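Glycoside transferase (Listeria monocytogenes, PDB 6R2M) is a glycoside hydrolase that probably acts outside the cell on exopolysaccharide, with transferase activity at most a tentative assignment. Local coordinates at residues Asn29-Ala32 / Leu36-Asp39; Met57-Glu62 / Asp303-Glu308; Gln182-Asn185 / Phe189-Glu192; Val207-Gln212 / Pro228-Phe233. All blocks are in the same frame, centred on the assembly; numbering follows the deposited sequence.

Contact 1 (Asn29-Ala32 / Leu36-Asp39)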
loop_
_atom_site.group_PDB
_atom_site.type_symbol
_atom_site.label_atom_id
_atom_site.label_comp_id
_atom_site.label_asym_id
_atom_site.label_seq_id
_atom_site.Cartn_x
_atom_site.Cartn_y
_atom_site.Cartn_z
ATOM N N ASN A 29 20.894 -3.749 -2.845
ATOM C CA ASN A 29 20.206 -4.938 -3.331
ATOM C C ASN A 29 18.985 -4.680 -4.188
ATOM O O ASN A 29 18.635 -5.544 -4.990
ATOM C CB ASN A 29 19.777 -5.820 -2.160
ATOM C CG ASN A 29 20.961 -6.395 -1.423
ATOM O OD1 ASN A 29 21.606 -7.324 -1.909
ATOM N ND2 ASN A 29 21.273 -5.835 -0.254
ATOM N N TYR A 30 18.308 -3.551 -4.022
ATOM C CA TYR A 30 17.073 -3.304 -4.749
ATOM C C TYR A 30 17.171 -2.086 -5.655
ATOM O O TYR A 30 16.138 -1.555 -6.069
ATOM C CB TYR A 30 15.909 -3.115 -3.775
ATOM C CG TYR A 30 15.377 -4.389 -3.155
ATOM C CD1 TYR A 30 14.659 -5.317 -3.908
ATOM C CD2 TYR A 30 15.547 -4.639 -1.795
ATOM C CE1 TYR A 30 14.155 -6.473 -3.323
ATOM C CE2 TYR A 30 15.040 -5.787 -1.199
ATOM C CZ TYR A 30 14.353 -6.700 -1.966
ATOM O OH TYR A 30 13.859 -7.831 -1.359
ATOM N N THR A 31 18.373 -1.611 -5.966
ATOM C CA THR A 31 18.518 -0.412 -6.780
ATOM C C THR A 31 19.209 -0.742 -8.092
ATOM O O THR A 31 20.307 -1.309 -8.100
ATOM C CB THR A 31 19.295 0.672 -6.024
ATOM O OG1 THR A 31 18.644 0.932 -4.778
ATOM C CG2 THR A 31 19.286 1.957 -6.802
ATOM N N ALA A 32 18.569 -0.377 -9.195
ATOM C CA ALA A 32 19.181 -0.526 -10.506
ATOM C C ALA A 32 20.189 0.598 -10.744
ATOM O O ALA A 32 20.285 1.560 -9.976
ATOM C CB ALA A 32 18.108 -0.529 -11.597
ATOM N N LEU A 36 16.637 3.497 -9.778
ATOM C CA LEU A 36 15.253 3.150 -9.494
ATOM C C LEU A 36 15.192 1.876 -8.668
ATOM O O LEU A 36 16.073 1.013 -8.758
ATOM C CB LEU A 36 14.445 2.989 -10.784
ATOM C CG LEU A 36 14.405 4.263 -11.637
ATOM C CD1 LEU A 36 13.342 4.176 -12.722
ATOM C CD2 LEU A 36 14.166 5.479 -10.757
ATOM N N ILE A 37 14.145 1.781 -7.845
ATOM C CA ILE A 37 13.929 0.627 -6.975
ATOM C C ILE A 37 13.215 -0.468 -7.758
ATOM O O ILE A 37 12.153 -0.232 -8.348
ATOM C CB ILE A 37 13.126 1.040 -5.727
ATOM C CG1 ILE A 37 13.725 2.292 -5.072
ATOM C CG2 ILE A 37 13.007 -0.131 -4.730
ATOM C CD1 ILE A 37 15.172 2.164 -4.692
ATOM N N VAL A 38 13.791 -1.685 -7.747
ATOM C CA VAL A 38 13.288 -2.820 -8.514
ATOM C C VAL A 38 12.517 -3.770 -7.600
ATOM O O VAL A 38 12.693 -3.781 -6.377
ATOM C CB VAL A 38 14.456 -3.536 -9.230
ATOM C CG1 VAL A 38 15.246 -4.369 -8.237
ATOM C CG2 VAL A 38 13.938 -4.382 -10.390
ATOM N N ASP A 39 11.650 -4.593 -8.204
ATOM C CA ASP A 39 10.820 -5.498 -7.415
ATOM C C ASP A 39 11.607 -6.696 -6.892
ATOM O O ASP A 39 11.384 -7.130 -5.758
ATOM C CB ASP A 39 9.575 -5.944 -8.207
ATOM C CG ASP A 39 9.887 -6.543 -9.588
ATOM O OD1 ASP A 39 10.999 -6.384 -10.125
ATOM O OD2 ASP A 39 8.958 -7.170 -10.149
#

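Contact 2 (Met57-Glu62 / Asp303-Glu308)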
loop_
_atom_site.group_PDB
_atom_site.type_symbol
_atom_site.label_atom_id
_atom_site.label_comp_id
_atom_site.label_asym_id
_atom_site.label_seq_id
_atom_site.Cartn_x
_atom_site.Cartn_y
_atom_site.Cartn_z
ATOM N N MET A 57 9.539 5.862 0.140
ATOM C CA MET A 57 9.305 7.210 0.659
ATOM C C MET A 57 8.611 7.177 2.012
ATOM O O MET A 57 8.972 7.937 2.920
ATOM C CB MET A 57 8.478 8.013 -0.337
ATOM C CG MET A 57 9.283 8.421 -1.549
ATOM S SD MET A 57 8.304 9.109 -2.917
ATOM C CE MET A 57 7.575 10.553 -2.114
ATOM N N GLU A 58 7.592 6.321 2.149
ATOM C CA GLU A 58 6.894 6.178 3.422
ATOM C C GLU A 58 7.862 5.773 4.531
ATOM O O GLU A 58 7.867 6.365 5.621
ATOM C CB GLU A 58 5.769 5.154 3.250
ATOM C CG GLU A 58 4.929 4.934 4.472
ATOM C CD GLU A 58 3.755 4.003 4.196
ATOM O OE1 GLU A 58 3.329 3.905 3.024
ATOM O OE2 GLU A 58 3.245 3.383 5.153
ATOM N N TYR A 59 8.704 4.770 4.263
ATOM C CA TYR A 59 9.697 4.339 5.237
ATOM C C TYR A 59 10.642 5.476 5.612
ATOM O O TYR A 59 10.958 5.664 6.789
ATOM C CB TYR A 59 10.487 3.140 4.690
ATOM C CG TYR A 59 11.528 2.661 5.669
ATOM C CD1 TYR A 59 11.180 1.778 6.690
ATOM C CD2 TYR A 59 12.833 3.133 5.615
ATOM C CE1 TYR A 59 12.111 1.343 7.608
ATOM C CE2 TYR A 59 13.788 2.706 6.539
ATOM C CZ TYR A 59 13.418 1.814 7.533
ATOM O OH TYR A 59 14.352 1.402 8.477
ATOM N N LEU A 60 11.103 6.247 4.623
ATOM C CA LEU A 60 12.101 7.276 4.888
ATOM C C LEU A 60 11.554 8.392 5.765
ATOM O O LEU A 60 12.302 8.960 6.564
ATOM C CB LEU A 60 12.629 7.828 3.561
ATOM C CG LEU A 60 13.376 6.747 2.784
ATOM C CD1 LEU A 60 13.611 7.231 1.377
ATOM C CD2 LEU A 60 14.701 6.293 3.450
ATOM N N VAL A 61 10.263 8.715 5.645
ATOM C CA VAL A 61 9.666 9.669 6.578
ATOM C C VAL A 61 9.647 9.085 7.981
ATOM O O VAL A 61 9.964 9.777 8.961
ATOM C CB VAL A 61 8.256 10.075 6.114
ATOM C CG1 VAL A 61 7.575 10.965 7.173
ATOM C CG2 VAL A 61 8.325 10.805 4.795
ATOM N N GLU A 62 9.309 7.795 8.097
ATOM C CA GLU A 62 9.225 7.160 9.406
ATOM C C GLU A 62 10.573 7.175 10.122
ATOM O O GLU A 62 10.626 7.363 11.344
ATOM C CB GLU A 62 8.700 5.723 9.262
ATOM C CG GLU A 62 8.531 4.976 10.570
ATOM C CD GLU A 62 7.527 5.628 11.512
ATOM O OE1 GLU A 62 6.566 6.278 11.035
ATOM O OE2 GLU A 62 7.709 5.481 12.743
ATOM N N ASP A 303 7.172 -7.082 -0.055
ATOM C CA ASP A 303 7.245 -7.833 1.197
ATOM C C ASP A 303 8.359 -7.300 2.086
ATOM O O ASP A 303 8.161 -7.086 3.289
ATOM C CB ASP A 303 7.469 -9.320 0.907
ATOM C CG ASP A 303 6.241 -10.002 0.350
ATOM O OD1 ASP A 303 5.142 -9.797 0.892
ATOM O OD2 ASP A 303 6.382 -10.750 -0.641
ATOM N N TYR A 304 9.535 -7.071 1.506
ATOM C CA TYR A 304 10.666 -6.585 2.281
ATOM C C TYR A 304 10.314 -5.281 2.984
ATOM O O TYR A 304 10.492 -5.146 4.198
ATOM C CB TYR A 304 11.878 -6.394 1.366
ATOM C CG TYR A 304 13.009 -5.665 2.050
ATOM C CD1 TYR A 304 13.880 -6.341 2.897
ATOM C CD2 TYR A 304 13.175 -4.298 1.896
ATOM C CE1 TYR A 304 14.891 -5.669 3.556
ATOM C CE2 TYR A 304 14.189 -3.623 2.544
ATOM C CZ TYR A 304 15.041 -4.312 3.367
ATOM O OH TYR A 304 16.044 -3.603 4.003
ATOM N N ILE A 305 9.774 -4.318 2.235
ATOM C CA ILE A 305 9.661 -2.978 2.793
ATOM C C ILE A 305 8.447 -2.857 3.706
ATOM O O ILE A 305 8.470 -2.076 4.661
ATOM C CB ILE A 305 9.637 -1.921 1.672
ATOM C CG1 ILE A 305 9.928 -0.529 2.241
ATOM C CG2 ILE A 305 8.317 -1.938 0.878
ATOM C CD1 ILE A 305 11.384 -0.345 2.696
ATOM N N ASN A 306 7.366 -3.607 3.448
ATOM C CA ASN A 306 6.241 -3.552 4.374
ATOM C C ASN A 306 6.582 -4.207 5.704
ATOM O O ASN A 306 6.083 -3.767 6.750
ATOM C CB ASN A 306 4.999 -4.198 3.761
ATOM C CG ASN A 306 4.193 -3.216 2.917
ATOM O OD1 ASN A 306 3.648 -2.256 3.436
ATOM N ND2 ASN A 306 4.129 -3.454 1.614
ATOM N N LYS A 307 7.455 -5.219 5.703
ATOM C CA LYS A 307 7.932 -5.722 6.981
ATOM C C LYS A 307 8.731 -4.644 7.716
ATOM O O LYS A 307 8.486 -4.402 8.903
ATOM C CB LYS A 307 8.753 -7.006 6.786
ATOM C CG LYS A 307 9.389 -7.509 8.070
ATOM C CD LYS A 307 9.942 -8.908 7.915
ATOM C CE LYS A 307 10.559 -9.369 9.220
ATOM N NZ LYS A 307 11.111 -10.753 9.190
ATOM N N GLU A 308 9.638 -3.946 7.013
ATOM C CA GLU A 308 10.435 -2.921 7.684
ATOM C C GLU A 308 9.558 -1.789 8.202
ATOM O O GLU A 308 9.755 -1.318 9.326
ATOM C CB GLU A 308 11.509 -2.372 6.752
ATOM C CG GLU A 308 12.547 -3.404 6.340
ATOM C CD GLU A 308 13.243 -4.059 7.519
ATOM O OE1 GLU A 308 13.457 -3.390 8.551
ATOM O OE2 GLU A 308 13.593 -5.254 7.400
#

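Contact 3 (Gln182-Asn185 / Phe189-Glu192)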
loop_
_atom_site.group_PDB
_atom_site.type_symbol
_atom_site.label_atom_id
_atom_site.label_comp_id
_atom_site.label_asym_id
_atom_site.label_seq_id
_atom_site.Cartn_x
_atom_site.Cartn_y
_atom_site.Cartn_z
ATOM N N GLN A 182 -18.513 1.449 1.885
ATOM C CA GLN A 182 -19.571 1.460 2.891
ATOM C C GLN A 182 -20.540 0.300 2.735
ATOM O O GLN A 182 -21.190 -0.070 3.721
ATOM C CB GLN A 182 -20.365 2.762 2.822
ATOM C CG GLN A 182 -19.621 3.961 3.362
ATOM C CD GLN A 182 -20.288 5.278 2.978
ATOM O OE1 GLN A 182 -21.244 5.295 2.208
ATOM N NE2 GLN A 182 -19.775 6.383 3.507
ATOM N N THR A 183 -20.652 -0.275 1.543
ATOM C CA THR A 183 -21.717 -1.233 1.256
ATOM C C THR A 183 -21.218 -2.622 0.874
ATOM O O THR A 183 -22.041 -3.527 0.683
ATOM C CB THR A 183 -22.636 -0.686 0.155
ATOM O OG1 THR A 183 -21.891 -0.408 -1.042
ATOM C CG2 THR A 183 -23.283 0.612 0.616
ATOM N N VAL A 184 -19.901 -2.825 0.774
ATOM C CA VAL A 184 -19.368 -4.143 0.440
ATOM C C VAL A 184 -19.631 -5.113 1.590
ATOM O O VAL A 184 -19.691 -4.722 2.768
ATOM C CB VAL A 184 -17.861 -4.042 0.120
ATOM C CG1 VAL A 184 -17.069 -3.661 1.362
ATOM C CG2 VAL A 184 -17.331 -5.338 -0.473
ATOM N N ASN A 185 -19.818 -6.389 1.238
ATOM C CA ASN A 185 -19.964 -7.482 2.185
ATOM C C ASN A 185 -18.805 -8.457 2.038
ATOM O O ASN A 185 -18.176 -8.553 0.982
ATOM C CB ASN A 185 -21.283 -8.243 1.965
ATOM C CG ASN A 185 -22.485 -7.397 2.275
ATOM O OD1 ASN A 185 -22.476 -6.633 3.241
ATOM N ND2 ASN A 185 -23.512 -7.500 1.451
ATOM N N PHE A 189 -15.133 -13.669 2.597
ATOM C CA PHE A 189 -14.199 -12.820 1.875
ATOM C C PHE A 189 -14.934 -11.692 1.172
ATOM O O PHE A 189 -16.081 -11.841 0.747
ATOM C CB PHE A 189 -13.411 -13.630 0.849
ATOM C CG PHE A 189 -12.739 -14.833 1.431
ATOM C CD1 PHE A 189 -11.626 -14.690 2.257
ATOM C CD2 PHE A 189 -13.211 -16.110 1.144
ATOM C CE1 PHE A 189 -10.997 -15.806 2.799
ATOM C CE2 PHE A 189 -12.580 -17.230 1.682
ATOM C CZ PHE A 189 -11.473 -17.068 2.507
ATOM N N PHE A 190 -14.245 -10.563 1.045
ATOM C CA PHE A 190 -14.808 -9.407 0.361
ATOM C C PHE A 190 -14.859 -9.651 -1.141
ATOM O O PHE A 190 -13.923 -10.214 -1.723
ATOM C CB PHE A 190 -13.953 -8.168 0.603
ATOM C CG PHE A 190 -13.978 -7.662 2.008
ATOM C CD1 PHE A 190 -14.972 -6.800 2.430
ATOM C CD2 PHE A 190 -12.960 -8.002 2.904
ATOM C CE1 PHE A 190 -14.973 -6.306 3.721
ATOM C CE2 PHE A 190 -12.965 -7.515 4.203
ATOM C CZ PHE A 190 -13.961 -6.667 4.608
ATOM N N THR A 191 -15.942 -9.186 -1.771
ATOM C CA THR A 191 -15.945 -8.991 -3.217
ATOM C C THR A 191 -15.000 -7.849 -3.544
ATOM O O THR A 191 -15.216 -6.721 -3.087
ATOM C CB THR A 191 -17.341 -8.634 -3.714
ATOM O OG1 THR A 191 -17.861 -7.589 -2.888
ATOM C CG2 THR A 191 -18.263 -9.827 -3.672
ATOM N N GLU A 192 -13.969 -8.122 -4.334
ATOM C CA GLU A 192 -12.901 -7.144 -4.486
ATOM C C GLU A 192 -13.206 -6.056 -5.499
ATOM O O GLU A 192 -12.547 -5.010 -5.467
ATOM C CB GLU A 192 -11.606 -7.835 -4.916
ATOM C CG GLU A 192 -11.113 -8.871 -3.921
ATOM C CD GLU A 192 -11.520 -10.292 -4.285
ATOM O OE1 GLU A 192 -12.559 -10.472 -4.957
ATOM O OE2 GLU A 192 -10.787 -11.236 -3.906
HETATM O O HOH W 1 -20.268 -7.318 -1.473
HETATM O O HOH W 2 -18.834 -11.205 -0.259
#

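Contact 4 (Val207-Gln212 / Pro228-Phe233)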
loop_
_atom_site.group_PDB
_atom_site.type_symbol
_atom_site.label_atom_id
_atom_site.label_comp_id
_atom_site.label_asym_id
_atom_site.label_seq_id
_atom_site.Cartn_x
_atom_site.Cartn_y
_atom_site.Cartn_z
ATOM N N VAL A 207 -8.977 -16.089 -3.531
ATOM C CA VAL A 207 -8.758 -14.741 -3.016
ATOM C C VAL A 207 -7.296 -14.596 -2.628
ATOM O O VAL A 207 -6.668 -15.548 -2.150
ATOM C CB VAL A 207 -9.666 -14.391 -1.819
ATOM C CG1 VAL A 207 -11.130 -14.374 -2.253
ATOM C CG2 VAL A 207 -9.446 -15.361 -0.677
ATOM N N ASN A 208 -6.759 -13.398 -2.837
ATOM C CA ASN A 208 -5.413 -13.038 -2.405
ATOM C C ASN A 208 -5.530 -12.256 -1.097
ATOM O O ASN A 208 -6.178 -11.206 -1.060
ATOM C CB ASN A 208 -4.736 -12.204 -3.493
ATOM C CG ASN A 208 -3.289 -11.914 -3.196
ATOM O OD1 ASN A 208 -2.932 -11.559 -2.078
ATOM N ND2 ASN A 208 -2.441 -12.058 -4.205
ATOM N N MET A 209 -4.922 -12.771 -0.023
ATOM C CA MET A 209 -5.146 -12.164 1.286
ATOM C C MET A 209 -4.451 -10.812 1.450
ATOM O O MET A 209 -4.818 -10.065 2.363
ATOM C CB MET A 209 -4.717 -13.131 2.393
ATOM C CG MET A 209 -5.652 -14.341 2.519
ATOM S SD MET A 209 -7.349 -13.890 2.977
ATOM C CE MET A 209 -7.115 -13.565 4.715
ATOM N N ILE A 210 -3.459 -10.479 0.616
ATOM C CA ILE A 210 -2.971 -9.099 0.602
ATOM C C ILE A 210 -4.110 -8.157 0.249
ATOM O O ILE A 210 -4.362 -7.161 0.940
ATOM C CB ILE A 210 -1.808 -8.927 -0.393
ATOM C CG1 ILE A 210 -0.605 -9.746 0.050
ATOM C CG2 ILE A 210 -1.457 -7.435 -0.528
ATOM C CD1 ILE A 210 0.568 -9.640 -0.936
ATOM N N ASP A 211 -4.812 -8.452 -0.842
ATOM C CA ASP A 211 -5.912 -7.587 -1.256
ATOM C C ASP A 211 -7.043 -7.610 -0.234
ATOM O O ASP A 211 -7.601 -6.556 0.106
ATOM C CB ASP A 211 -6.400 -8.001 -2.637
ATOM C CG ASP A 211 -5.266 -8.045 -3.656
ATOM O OD1 ASP A 211 -4.314 -7.257 -3.491
ATOM O OD2 ASP A 211 -5.336 -8.852 -4.596
ATOM N N GLN A 212 -7.352 -8.791 0.312
ATOM C CA GLN A 212 -8.392 -8.875 1.329
ATOM C C GLN A 212 -8.041 -8.040 2.558
ATOM O O GLN A 212 -8.913 -7.369 3.116
ATOM C CB GLN A 212 -8.639 -10.328 1.719
ATOM C CG GLN A 212 -9.242 -11.193 0.599
ATOM C CD GLN A 212 -10.718 -10.895 0.367
ATOM O OE1 GLN A 212 -11.457 -10.696 1.322
ATOM N NE2 GLN A 212 -11.146 -10.866 -0.897
ATOM N N PRO A 228 -17.625 -8.168 10.214
ATOM C CA PRO A 228 -17.489 -9.261 11.190
ATOM C C PRO A 228 -17.261 -10.623 10.577
ATOM O O PRO A 228 -16.706 -11.496 11.256
ATOM C CB PRO A 228 -18.826 -9.222 11.952
ATOM C CG PRO A 228 -19.790 -8.650 10.967
ATOM C CD PRO A 228 -18.992 -7.620 10.185
ATOM N N ASN A 229 -17.672 -10.840 9.327
ATOM C CA ASN A 229 -17.456 -12.128 8.692
ATOM C C ASN A 229 -15.992 -12.321 8.354
ATOM O O ASN A 229 -15.427 -13.392 8.596
ATOM C CB ASN A 229 -18.310 -12.227 7.434
ATOM C CG ASN A 229 -19.758 -12.013 7.737
ATOM O OD1 ASN A 229 -20.384 -12.878 8.342
ATOM N ND2 ASN A 229 -20.293 -10.849 7.365
ATOM N N PHE A 230 -15.362 -11.295 7.793
ATOM C CA PHE A 230 -13.934 -11.402 7.552
ATOM C C PHE A 230 -13.161 -11.452 8.859
ATOM O O PHE A 230 -12.180 -12.199 8.980
ATOM C CB PHE A 230 -13.457 -10.239 6.682
ATOM C CG PHE A 230 -12.052 -10.395 6.225
ATOM C CD1 PHE A 230 -11.717 -11.369 5.299
ATOM C CD2 PHE A 230 -11.064 -9.553 6.708
ATOM C CE1 PHE A 230 -10.394 -11.515 4.862
ATOM C CE2 PHE A 230 -9.752 -9.688 6.280
ATOM C CZ PHE A 230 -9.417 -10.671 5.357
ATOM N N ASP A 231 -13.568 -10.646 9.845
ATOM C CA ASP A 231 -12.846 -10.640 11.108
ATOM C C ASP A 231 -12.909 -12.010 11.761
ATOM O O ASP A 231 -11.893 -12.515 12.247
ATOM C CB ASP A 231 -13.407 -9.569 12.040
ATOM C CG ASP A 231 -12.538 -9.344 13.265
ATOM O OD1 ASP A 231 -11.376 -8.930 13.105
ATOM O OD2 ASP A 231 -13.015 -9.590 14.392
ATOM N N ASN A 232 -14.081 -12.658 11.715
ATOM C CA ASN A 232 -14.208 -13.986 12.298
ATOM C C ASN A 232 -13.345 -15.001 11.561
ATOM O O ASN A 232 -12.723 -15.868 12.189
ATOM C CB ASN A 232 -15.663 -14.439 12.288
ATOM C CG ASN A 232 -15.807 -15.896 12.670
ATOM O OD1 ASN A 232 -16.047 -16.752 11.816
ATOM N ND2 ASN A 232 -15.638 -16.190 13.957
ATOM N N PHE A 233 -13.283 -14.917 10.232
ATOM C CA PHE A 233 -12.405 -15.815 9.495
ATOM C C PHE A 233 -10.967 -15.678 9.987
ATOM O O PHE A 233 -10.284 -16.673 10.228
ATOM C CB PHE A 233 -12.487 -15.525 7.995
ATOM C CG PHE A 233 -11.574 -16.386 7.181
ATOM C CD1 PHE A 233 -11.904 -17.692 6.914
ATOM C CD2 PHE A 233 -10.377 -15.881 6.693
ATOM C CE1 PHE A 233 -11.055 -18.502 6.168
ATOM C CE2 PHE A 233 -9.523 -16.684 5.937
ATOM C CZ PHE A 233 -9.869 -17.991 5.681
#

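Contact 1 (Asn29-Ala32 / Leu36-Asp39)
Tyr30 lays its side chain along Ile37, Val38 and Asp39, just where the chain leaves helix 21-29 and turns back on itself. Its CB sits 4.3 Å from Ile37 CG2. Past CG, CD1 lies 3.5 Å from Val38 O and CE1 is 3.7 Å from Asp39 O, both carbonyls approaching the ring obliquely. With CG anti to the carbonyl carbon (chi1 -77°), the ring runs alongside Val38 and Asp39, and its OH continues beyond them to bond Thr299 O. Phe301 meets the same ring edge-to-face.

Behind this ring the backbones form a single antiparallel bridge. Thr31 and Ile37 are its non-hydrogen-bonded pair, with the bonds on their neighbours: Val38 N gives to Tyr30 O at 2.9 Å, and Ala32 N gives to Leu36 O at 2.9 Å. The first reaches its carbonyl 29° from the carbonyl plane; the second is nearly collinear with the C=O bond. Each acceptor also takes a CA-H...O contact, Tyr30 O from Ile37 CA at 3.2 Å and Leu36 O from Thr31 CA. Thr31 OG1 touches Ile37 CD1, but its bond goes to Val26 O.

Chemically, the two segments are joined by backbone polarity, with the Tyr30, Ile37 and Val38 side chains packed beside the bridge. Val38 O is buried without a polar partner in the model and has Tyr30 CD1 beside it, probably at some cost.

Contact 2 (Met57-Glu62 / Asp303-Glu308)
The ring of Tyr59 takes Glu308 O at its edge, in the ring plane, while Ile305 CD1 and Glu308 CB come to it obliquely. This is helix-to-helix packing between 50-62 and 301-312, consistent with the (alpha/alpha)6 barrel of the family 8 glycoside hydrolases. A second flat group, the Tyr304 ring, carries Glu308 CG on one face, 4.0 Å above the plane and offset toward the rim. Glu308 thus touches both tyrosines, Tyr59 through CB and Tyr304 of its own helix through CG, and its carboxylate is turned 78° from the plane of the Tyr59 ring.

The nearest CA atoms, those of Tyr59 and Glu308, are 7.7 Å apart, and side chains meet between the helices. Tyr59 has CG anti to the backbone N (chi1 180°), which sends the ring across to the other helix; its OH then bonds Lys312 NZ one turn further on. Ile305 brings CD1 to 4.1 Å from Tyr59 CB. Val22 of helix 21-29 packs against Tyr59, Tyr304 and Glu308, so that helix borders this junction too. At the centre, Tyr59 CE1 rests 3.9 Å from Glu308 CB and equally 3.9 Å from Glu308 O.

Contact 3 (Gln182-Asn185 / Phe189-Glu192)
Asn185 and Phe190 bring their CA atoms to 5.8 Å as the chain doubles back after helix 179-183, but no direct backbone hydrogen bond joins the two segments; one water links two carbonyls and another links Asn185 N to the Thr191 hydroxyl. This is a short loop between helix 179-183 and strand 193-195, closed partly by water, in a helical fold consistent with an (alpha/alpha)6 barrel. Asn185 O is its hub. It receives a CA-H...O contact from Phe190 CA at 3.5 Å, nearly straight at 164°, and a bond from water 2, which also donates to Phe189 O; both of these water bonds are 3.0 Å long.

Val184 is the side chain that fills the bend. Its chi1 of 67° places CG1 between the backbone N and the carbonyl carbon and leaves CG2 anti to that N, so the two methyls fork toward different neighbours. CG1 meets the ring of Phe190 obliquely, 3.9 Å from CD1, the two side chains crossing at about a right angle. The Val184 and Thr191 side chains run antiparallel past one another, bringing Val184 CG2 within 3.3 Å of Thr191 OG1, a tight fit. Phe199 of strand 198-200 packs on both Val184 and Thr191, and Tyr219 of helix 209-223 also touches the valine.

Thr191 N is buried here and has no partner in the model, whereas its hydroxyl is used: water 1 accepts from Asn185 N at 2.9 Å and lies 2.8 Å from Thr191 OG1.

Contact 4 (Val207-Gln212 / Pro228-Phe233)
Met209 and Gln212, one turn apart at the start of helix 209-223, both press on the ring of Phe230 in helix 228-241. The contact joins two consecutive helices of the probable barrel, linked by a short turn.

The apolar touches come first. Phe230 has CG anti to the backbone N (chi1 -171°), which carries its ring across to the neighbouring helix. There CZ lies 3.8 Å from Met209 CE and 3.7 Å from Gln212 CB, both reaching the ring obliquely. Bends at chi2 and chi3 curl the methionine so that its methyl leads. The same methyl sits at the edge of the Phe233 ring, near its plane, 4.1 Å from CE2. One CE thus serves two phenylalanines a turn apart, and Phe189 and Tyr248 each meet the Phe233 ring edge-to-face.

Polar atoms border this patch. Gln212 OE1 is 3.8 Å from Phe230 CE1, with amide and ring planes 51° apart, but the oxygen's bond is to Phe190 N, and NE2 makes a weak one to Glu192 OE2. At the helix start Asn208 is the N-cap: Ile210 N gives to its OD1 at 2.9 Å, in the carbonyl plane.

Taken together, the joint between the helices is dispersive, methyl and methylene against aromatic carbon. The buried glutamine supplies CB to the apolar side while its amide, bonded through OE1 and weakly through NE2, links helix 209-223 to residues 190-192, just before strand 193-195.

From the N terminus, contact 1 closes first, a short turn after helix 21-29 that ends before helix 50-62. Contact 2 then opens on that helix and closes only at helix 301-312, so its long loop encloses contacts 3 and 4 and joins the second helix to the last. Contacts 3 and 4 follow one another without crossing: the first is a short loop after helix 179-183, the second spans helices 209-223 and 228-241. They touch, chiefly through Gln212, with their centres 10 Å apart. Contacts 1 and 2 touch through Tyr30 and Tyr304, on the far side of the chain's centre from contact 3.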